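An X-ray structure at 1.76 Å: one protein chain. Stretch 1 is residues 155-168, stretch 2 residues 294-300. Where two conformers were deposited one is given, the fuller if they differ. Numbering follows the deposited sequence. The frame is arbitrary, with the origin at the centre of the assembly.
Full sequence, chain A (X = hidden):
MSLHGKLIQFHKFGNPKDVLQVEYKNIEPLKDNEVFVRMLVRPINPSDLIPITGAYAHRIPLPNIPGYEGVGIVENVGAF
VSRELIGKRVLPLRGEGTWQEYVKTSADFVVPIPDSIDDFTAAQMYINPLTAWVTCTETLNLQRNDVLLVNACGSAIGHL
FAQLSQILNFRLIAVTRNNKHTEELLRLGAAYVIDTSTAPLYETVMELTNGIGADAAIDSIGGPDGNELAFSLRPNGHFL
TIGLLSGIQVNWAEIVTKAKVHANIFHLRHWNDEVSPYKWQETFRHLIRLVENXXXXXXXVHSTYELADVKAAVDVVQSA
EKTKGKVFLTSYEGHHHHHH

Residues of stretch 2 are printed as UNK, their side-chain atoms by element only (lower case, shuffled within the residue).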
ATOM      1  N   SER A 155      10.211  -2.298  -4.016  1.00 29.10           N
ATOM      2  CA  SER A 155       9.130  -1.392  -3.605  1.00 28.03           C
ATOM      3  C   SER A 155       8.995  -1.188  -2.075  1.00 27.04           C
ATOM      4  O   SER A 155       9.579  -1.930  -1.276  1.00 26.23           O
ATOM      5  CB  SER A 155       7.834  -1.954  -4.143  1.00 28.65           C
ATOM      6  OG  SER A 155       7.584  -3.208  -3.538  1.00 28.95           O
ATOM      7  N   ALA A 156       8.165  -0.214  -1.661  1.00 24.89           N
ATOM      8  CA  ALA A 156       7.860  -0.039  -0.252  1.00 23.82           C
ATOM      9  C   ALA A 156       7.323  -1.323   0.341  1.00 22.64           C
ATOM     10  O   ALA A 156       7.738  -1.720   1.447  1.00 23.02           O
ATOM     11  CB  ALA A 156       6.811   1.096  -0.015  1.00 23.66           C
ATOM     12  N   ILE A 157       6.375  -1.943  -0.357  1.00 21.56           N
ATOM     13  CA  ILE A 157       5.747  -3.153   0.197  1.00 21.40           C
ATOM     14  C   ILE A 157       6.766  -4.315   0.266  1.00 21.51           C
ATOM     15  O   ILE A 157       6.751  -5.083   1.225  1.00 21.70           O
ATOM     16  CB  ILE A 157       4.420  -3.558  -0.492  1.00 20.81           C
ATOM     17  CG1 ILE A 157       3.655  -4.528   0.455  1.00 19.69           C
ATOM     18  CG2 ILE A 157       4.646  -4.163  -1.867  1.00 21.07           C
ATOM     19  CD1 ILE A 157       2.251  -4.966  -0.040  1.00 21.87           C
ATOM     20  N   GLY A 158       7.658  -4.368  -0.708  1.00 22.20           N
ATOM     21  CA  GLY A 158       8.761  -5.353  -0.701  1.00 23.83           C
ATOM     22  C   GLY A 158       9.599  -5.303   0.569  1.00 24.08           C
ATOM     23  O   GLY A 158       9.958  -6.329   1.133  1.00 24.85           O
ATOM     24  N   HIS A 159       9.943  -4.095   1.005  1.00 23.32           N
ATOM     25  CA  HIS A 159      10.701  -3.904   2.233  1.00 23.75           C
ATOM     26  C   HIS A 159       9.912  -4.366   3.436  1.00 23.32           C
ATOM     27  O   HIS A 159      10.475  -4.808   4.418  1.00 24.36           O
ATOM     28  CB  HIS A 159      10.998  -2.422   2.428  1.00 24.66           C
ATOM     29  CG  HIS A 159      12.086  -1.913   1.555  1.00 25.54           C
ATOM     30  ND1 HIS A 159      12.054  -2.008   0.184  1.00 31.58           N
ATOM     31  CD2 HIS A 159      13.222  -1.241   1.859  1.00 33.00           C
ATOM     32  CE1 HIS A 159      13.150  -1.474  -0.322  1.00 33.67           C
ATOM     33  NE2 HIS A 159      13.877  -1.005   0.673  1.00 35.74           N
ATOM     34  N   LEU A 160       8.589  -4.278   3.360  1.00 22.37           N
ATOM     35  CA  LEU A 160       7.771  -4.771   4.455  1.00 22.38           C
ATOM     36  C   LEU A 160       7.703  -6.308   4.497  1.00 22.30           C
ATOM     37  O   LEU A 160       7.747  -6.914   5.581  1.00 22.06           O
ATOM     38  CB  LEU A 160       6.361  -4.145   4.432  1.00 21.34           C
ATOM     39  CG  LEU A 160       6.360  -2.607   4.448  1.00 22.59           C
ATOM     40  CD1 LEU A 160       4.948  -2.078   4.457  1.00 23.63           C
ATOM     41  CD2 LEU A 160       7.135  -2.040   5.616  1.00 24.12           C
ATOM     42  N   PHE A 161       7.580  -6.930   3.333  1.00 23.25           N
ATOM     43  CA  PHE A 161       7.581  -8.395   3.287  1.00 23.66           C
ATOM     44  C   PHE A 161       8.884  -8.956   3.904  1.00 23.75           C
ATOM     45  O   PHE A 161       8.866  -9.958   4.623  1.00 24.20           O
ATOM     46  CB  PHE A 161       7.391  -8.879   1.850  1.00 23.72           C
ATOM     47  CG  PHE A 161       5.955  -8.813   1.364  1.00 23.27           C
ATOM     48  CD1 PHE A 161       4.952  -9.575   1.972  1.00 22.53           C
ATOM     49  CD2 PHE A 161       5.620  -8.016   0.282  1.00 25.71           C
ATOM     50  CE1 PHE A 161       3.616  -9.507   1.507  1.00 22.86           C
ATOM     51  CE2 PHE A 161       4.289  -7.959  -0.187  1.00 24.31           C
ATOM     52  CZ  PHE A 161       3.282  -8.727   0.437  1.00 21.51           C
ATOM     53  N   ALA A 162      10.001  -8.269   3.647  1.00 24.54           N
ATOM     54  CA  ALA A 162      11.306  -8.685   4.209  1.00 24.87           C
ATOM     55  C   ALA A 162      11.248  -8.678   5.721  1.00 25.23           C
ATOM     56  O   ALA A 162      11.651  -9.636   6.386  1.00 25.05           O
ATOM     57  CB  ALA A 162      12.433  -7.799   3.697  1.00 25.01           C
ATOM     58  N   GLN A 163      10.698  -7.610   6.297  1.00 25.40           N
ATOM     59  CA  GLN A 163      10.553  -7.569   7.737  1.00 24.67           C
ATOM     60  C   GLN A 163       9.547  -8.574   8.286  1.00 25.25           C
ATOM     61  O   GLN A 163       9.790  -9.198   9.335  1.00 25.28           O
ATOM     62  CB  GLN A 163      10.167  -6.143   8.182  1.00 25.01           C
ATOM     63  CG  GLN A 163      11.259  -5.113   7.861  1.00 24.32           C
ATOM     64  CD  GLN A 163      10.753  -3.696   8.092  1.00 25.57           C
ATOM     65  OE1 GLN A 163      10.678  -3.251   9.222  1.00 26.98           O
ATOM     66  NE2 GLN A 163      10.389  -2.994   7.006  1.00 25.80           N
ATOM     67  N   LEU A 164       8.388  -8.698   7.635  1.00 24.74           N
ATOM     68  CA  LEU A 164       7.412  -9.705   8.057  1.00 24.31           C
ATOM     69  C   LEU A 164       7.975 -11.148   8.036  1.00 24.55           C
ATOM     70  O   LEU A 164       7.562 -11.983   8.851  1.00 24.02           O
ATOM     71  CB  LEU A 164       6.151  -9.623   7.204  1.00 23.81           C
ATOM     72  CG  LEU A 164       5.289  -8.399   7.559  1.00 23.83           C
ATOM     73  CD1 LEU A 164       4.192  -8.266   6.498  1.00 27.20           C
ATOM     74  CD2 LEU A 164       4.669  -8.501   8.948  1.00 26.32           C
ATOM     75  N   SER A 165       8.917 -11.422   7.143  1.00 25.09           N
ATOM     76  CA  SER A 165       9.511 -12.778   7.160  1.00 26.63           C
ATOM     77  C   SER A 165      10.182 -13.089   8.524  1.00 27.65           C
ATOM     78  O   SER A 165      10.144 -14.226   9.000  1.00 28.63           O
ATOM     79  CB  SER A 165      10.455 -12.995   5.985  1.00 27.12           C
ATOM     80  OG  SER A 165      11.704 -12.341   6.157  1.00 28.10           O
ATOM     81  N   GLN A 166      10.788 -12.070   9.134  1.00 27.62           N
ATOM     82  CA  GLN A 166      11.434 -12.201  10.436  1.00 28.99           C
ATOM     83  C   GLN A 166      10.408 -12.273  11.512  1.00 28.79           C
ATOM     84  O   GLN A 166      10.497 -13.159  12.365  1.00 29.94           O
ATOM     85  CB  GLN A 166      12.419 -11.049  10.697  1.00 28.71           C
ATOM     86  CG  GLN A 166      13.481 -10.992   9.601  1.00 30.84           C
ATOM     87  CD  GLN A 166      14.317 -12.291   9.528  1.00 36.07           C
ATOM     88  OE1 GLN A 166      14.690 -12.855  10.553  1.00 38.44           O
ATOM     89  NE2 GLN A 166      14.624 -12.737   8.321  1.00 37.73           N
ATOM     90  N   ILE A 167       9.403 -11.392  11.451  1.00 28.76           N
ATOM     91  CA  ILE A 167       8.316 -11.387  12.437  1.00 28.69           C
ATOM     92  C   ILE A 167       7.504 -12.697  12.449  1.00 29.73           C
ATOM     93  O   ILE A 167       7.164 -13.242  13.529  1.00 29.75           O
ATOM     94  CB  ILE A 167       7.344 -10.176  12.216  1.00 27.76           C
ATOM     95  CG1 ILE A 167       8.068  -8.843  12.480  1.00 28.02           C
ATOM     96  CG2 ILE A 167       6.118 -10.278  13.142  1.00 29.18           C
ATOM     97  CD1 ILE A 167       7.380  -7.606  11.829  1.00 29.39           C
ATOM     98  N   LEU A 168       7.208 -13.203  11.260  1.00 29.20           N
ATOM     99  CA  LEU A 168       6.321 -14.377  11.129  1.00 30.50           C
ATOM    100  C   LEU A 168       7.076 -15.687  10.847  1.00 30.67           C
ATOM    101  O   LEU A 168       6.455 -16.741  10.639  1.00 30.88           O
ATOM    102  CB  LEU A 168       5.240 -14.118  10.054  1.00 29.65           C
ATOM    103  CG  LEU A 168       4.321 -12.902  10.302  1.00 28.49           C
ATOM    104  CD1 LEU A 168       3.530 -12.623   9.030  1.00 28.12           C
ATOM    105  CD2 LEU A 168       3.404 -13.058  11.513  1.00 30.74           C
ATOM    106  N   UNK A 294       9.463  -1.411  17.176  1.00 33.10           N
ATOM    107  CA  UNK A 294      10.532  -1.406  16.171  1.00 33.58           C
ATOM    108  C   UNK A 294      10.747  -2.723  15.382  1.00 33.39           C
ATOM    109  O   UNK A 294      11.820  -2.947  14.825  1.00 34.46           O
ATOM    110  o   UNK A 294      13.609   0.553  18.617  1.00 47.00           O
ATOM    111  c   UNK A 294      11.833  -0.863  16.794  1.00 35.16           C
ATOM    112  o   UNK A 294      13.210   2.436  17.578  1.00 48.27           O
ATOM    113  c   UNK A 294      12.936   1.243  17.827  1.00 44.61           C
ATOM    114  c   UNK A 294      11.697   0.637  17.159  1.00 39.09           C
ATOM    115  N   UNK A 295       9.707  -3.553  15.281  1.00 31.75           N
ATOM    116  CA  UNK A 295       9.731  -4.775  14.454  1.00 30.27           C
ATOM    117  C   UNK A 295       9.435  -4.445  13.001  1.00 29.34           C
ATOM    118  O   UNK A 295       9.866  -5.132  12.072  1.00 28.59           O
ATOM    119  c   UNK A 295       9.090  -6.303  16.358  1.00 33.17           C
ATOM    120  n   UNK A 295       7.866  -8.338  16.597  1.00 38.74           N
ATOM    121  c   UNK A 295       8.715  -5.777  14.978  1.00 30.23           C
ATOM    122  o   UNK A 295       7.203  -6.547  17.750  1.00 40.10           O
ATOM    123  c   UNK A 295       7.983  -7.081  16.972  1.00 35.24           C
ATOM    124  N   UNK A 296       8.692  -3.372  12.825  1.00 27.73           N
ATOM    125  CA  UNK A 296       8.335  -2.882  11.516  1.00 28.31           C
ATOM    126  C   UNK A 296       8.759  -1.411  11.346  1.00 27.83           C
ATOM    127  O   UNK A 296       8.419  -0.583  12.171  1.00 27.65           O
ATOM    128  c   UNK A 296       6.826  -2.996  11.397  1.00 27.95           C
ATOM    129  c   UNK A 296       4.691  -3.398  10.240  1.00 27.61           C
ATOM    130  c   UNK A 296       6.834  -4.295   9.218  1.00 30.80           C
ATOM    131  c   UNK A 296       6.199  -3.161  10.026  1.00 31.00           C
ATOM    132  N   UNK A 297       9.483  -1.092  10.281  1.00 27.85           N
ATOM    133  CA  UNK A 297       9.882   0.282  10.022  1.00 28.56           C
ATOM    134  C   UNK A 297       9.531   0.650   8.590  1.00 27.56           C
ATOM    135  O   UNK A 297       9.587  -0.201   7.696  1.00 26.61           O
ATOM    136  n   UNK A 297      15.795  -1.907  10.125  1.00 51.69           N
ATOM    137  n   UNK A 297      14.059  -0.789  11.141  1.00 46.74           N
ATOM    138  c   UNK A 297      15.275  -0.779  10.597  1.00 50.00           C
ATOM    139  n   UNK A 297      15.980   0.347  10.534  1.00 51.72           N
ATOM    140  c   UNK A 297      13.391   0.384  11.707  1.00 41.48           C
ATOM    141  c   UNK A 297      11.883   0.206  11.642  1.00 35.60           C
ATOM    142  c   UNK A 297      11.398   0.458  10.209  1.00 29.42           C
ATOM    143  N   UNK A 298       9.155   1.912   8.375  1.00 26.67           N
ATOM    144  CA  UNK A 298       8.658   2.288   7.046  1.00 27.11           C
ATOM    145  C   UNK A 298       9.749   3.012   6.294  1.00 27.67           C
ATOM    146  O   UNK A 298      10.871   3.147   6.818  1.00 28.06           O
ATOM    147  c   UNK A 298       5.251   3.062   8.538  1.00 27.32           C
ATOM    148  c   UNK A 298       4.207   2.395   9.167  1.00 23.81           C
ATOM    149  c   UNK A 298       5.068   0.271   8.411  1.00 24.75           C
ATOM    150  c   UNK A 298       6.099   0.958   7.745  1.00 26.91           C
ATOM    151  c   UNK A 298       6.214   2.351   7.816  1.00 26.77           C
ATOM    152  c   UNK A 298       7.334   3.081   7.120  1.00 27.61           C
ATOM    153  c   UNK A 298       4.111   0.973   9.103  1.00 24.02           C
ATOM    154  N   UNK A 299       9.433   3.468   5.077  1.00 28.36           N
ATOM    155  CA  UNK A 299      10.422   4.140   4.241  0.50 29.09           C
ATOM    156  C   UNK A 299      10.828   5.510   4.793  1.00 28.74           C
ATOM    157  O   UNK A 299      10.050   6.215   5.396  1.00 29.72           O
ATOM    158  c   UNK A 299      11.846   3.003   0.840  0.50 31.76           C
ATOM    159  c   UNK A 299       9.920   4.273   2.800  0.50 28.97           C
ATOM    160  s   UNK A 299      10.714   1.861   1.638  0.50 30.59           S
ATOM    161  c   UNK A 299       9.402   2.995   2.178  0.50 29.70           C
ATOM    162  N   UNK A 300      12.082   5.879   4.579  1.00 29.37           N
ATOM    163  CA  UNK A 300      12.534   7.209   4.997  1.00 29.37           C
ATOM    164  C   UNK A 300      11.865   8.276   4.094  1.00 28.04           C
ATOM    165  O   UNK A 300      11.331   7.971   3.013  1.00 28.57           O
ATOM    166  c   UNK A 300      14.064   7.280   4.909  1.00 30.21           C
ATOM    167  c   UNK A 300      16.061   6.429   3.639  1.00 40.56           C
ATOM    168  c   UNK A 300      16.629   6.386   2.231  1.00 42.58           C
ATOM    169  n   UNK A 300      18.084   6.166   2.324  1.00 45.90           N
ATOM    170  c   UNK A 300      14.576   6.747   3.592  1.00 35.12           C
TER
HETATM  171  O   HOH W   1      11.288  -7.356  11.723  1.00 45.42           O

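Position 294 carries three side-chain carbons in a row, the third bearing two oxygens. The forked oxygens make a carboxylate, and the chain length fits glutamate: Glu294. Its phi/psi of 62/25 marks the first residue to leave the preceding helix, in a Schellman motif. Its CA-to-CB bond points away from stretch 1, and the side chain makes no contact with it.

Position 295 also has three carbons, but the third carries one oxygen and one nitrogen, an amide. Its CB lies 3.9 Å from Ile167 CD1, and its backbone O is 3.5 Å from the same methyl. This is Gln295.

Position 296 has four carbons and no heteroatom, and one terminal methyl meets Leu160, Gln163 and Ile167. The distances place the fork at the second carbon, which is bonded to two terminal methyls, so the branch is at the gamma position and the residue is Leu296. Its CA-to-CB bond runs sideways, yet the end of the side chain comes nearer to the helix: Leu296 CD1 is 3.9 Å from Gln163 CB and 4.3 Å from both Leu160 CD2 and Ile167 CD1.

Position 297 shows three carbons, a nitrogen, then a carbon holding two more nitrogens; its CB lies 3.9 Å from Gln163 OE1. That guanidinium identifies Arg297. The charged end is not what binds here; the backbone is. Arg297 N donates to Gln163 OE1 (2.7 Å, 152° at the hydrogen), and Gln163 NE2 donates to Arg297 O (3.0 Å, 167°).

Position 298 has one carbon followed by a ring of six carbons, with no oxygen on the ring, and the ring edge meets Leu160; hence Phe298. Leu160 CD2 sits near the ring plane, 3.8 Å from Phe298 CD1.

Position 299 is an unbranched run of two carbons, a sulfur and a carbon, touching Ala156 and His159. A thioether in that order is methionine, Met299, here in one of two deposited conformers. All three chi angles are m, and the end of the side chain comes nearer to the helix than its sideways CA-to-CB bond suggests. Met299 CG packs 3.9 Å from Ala156 CB, while Met299 SD lies 4.1 Å from the centroid of the His159 ring and 16° off its normal, a sulfur-aromatic contact over the face.

Position 300 has four carbons in a row ending in nitrogen, and its side chain makes no contact with stretch 1: Lys300.

The contact buries 485 Å², both sides summed, and Gln163 is its polar centre. Because its amide offers an acceptor and a donor, it can pair with both the N and the O of one extended residue; Gln163 NE2 also donates to His159 O (3.2 Å), tying the amide back to its own helix. Water 1 donates to Gln295 O at 2.7 Å and weakly to Gln163 O at 3.4 Å, adding a bridge between backbones. Apolar packing accompanies this polar pairing: Ile167, Leu160 and Ala156 meet side chains of the segment, and the nearest-CA pairs, Ile167–Gln295, Gln163–Leu296 and Ala156–Met299, show that stretch 2 advances toward the helix's N-terminal end.

Stretch 2 294-300: EQLRFMK
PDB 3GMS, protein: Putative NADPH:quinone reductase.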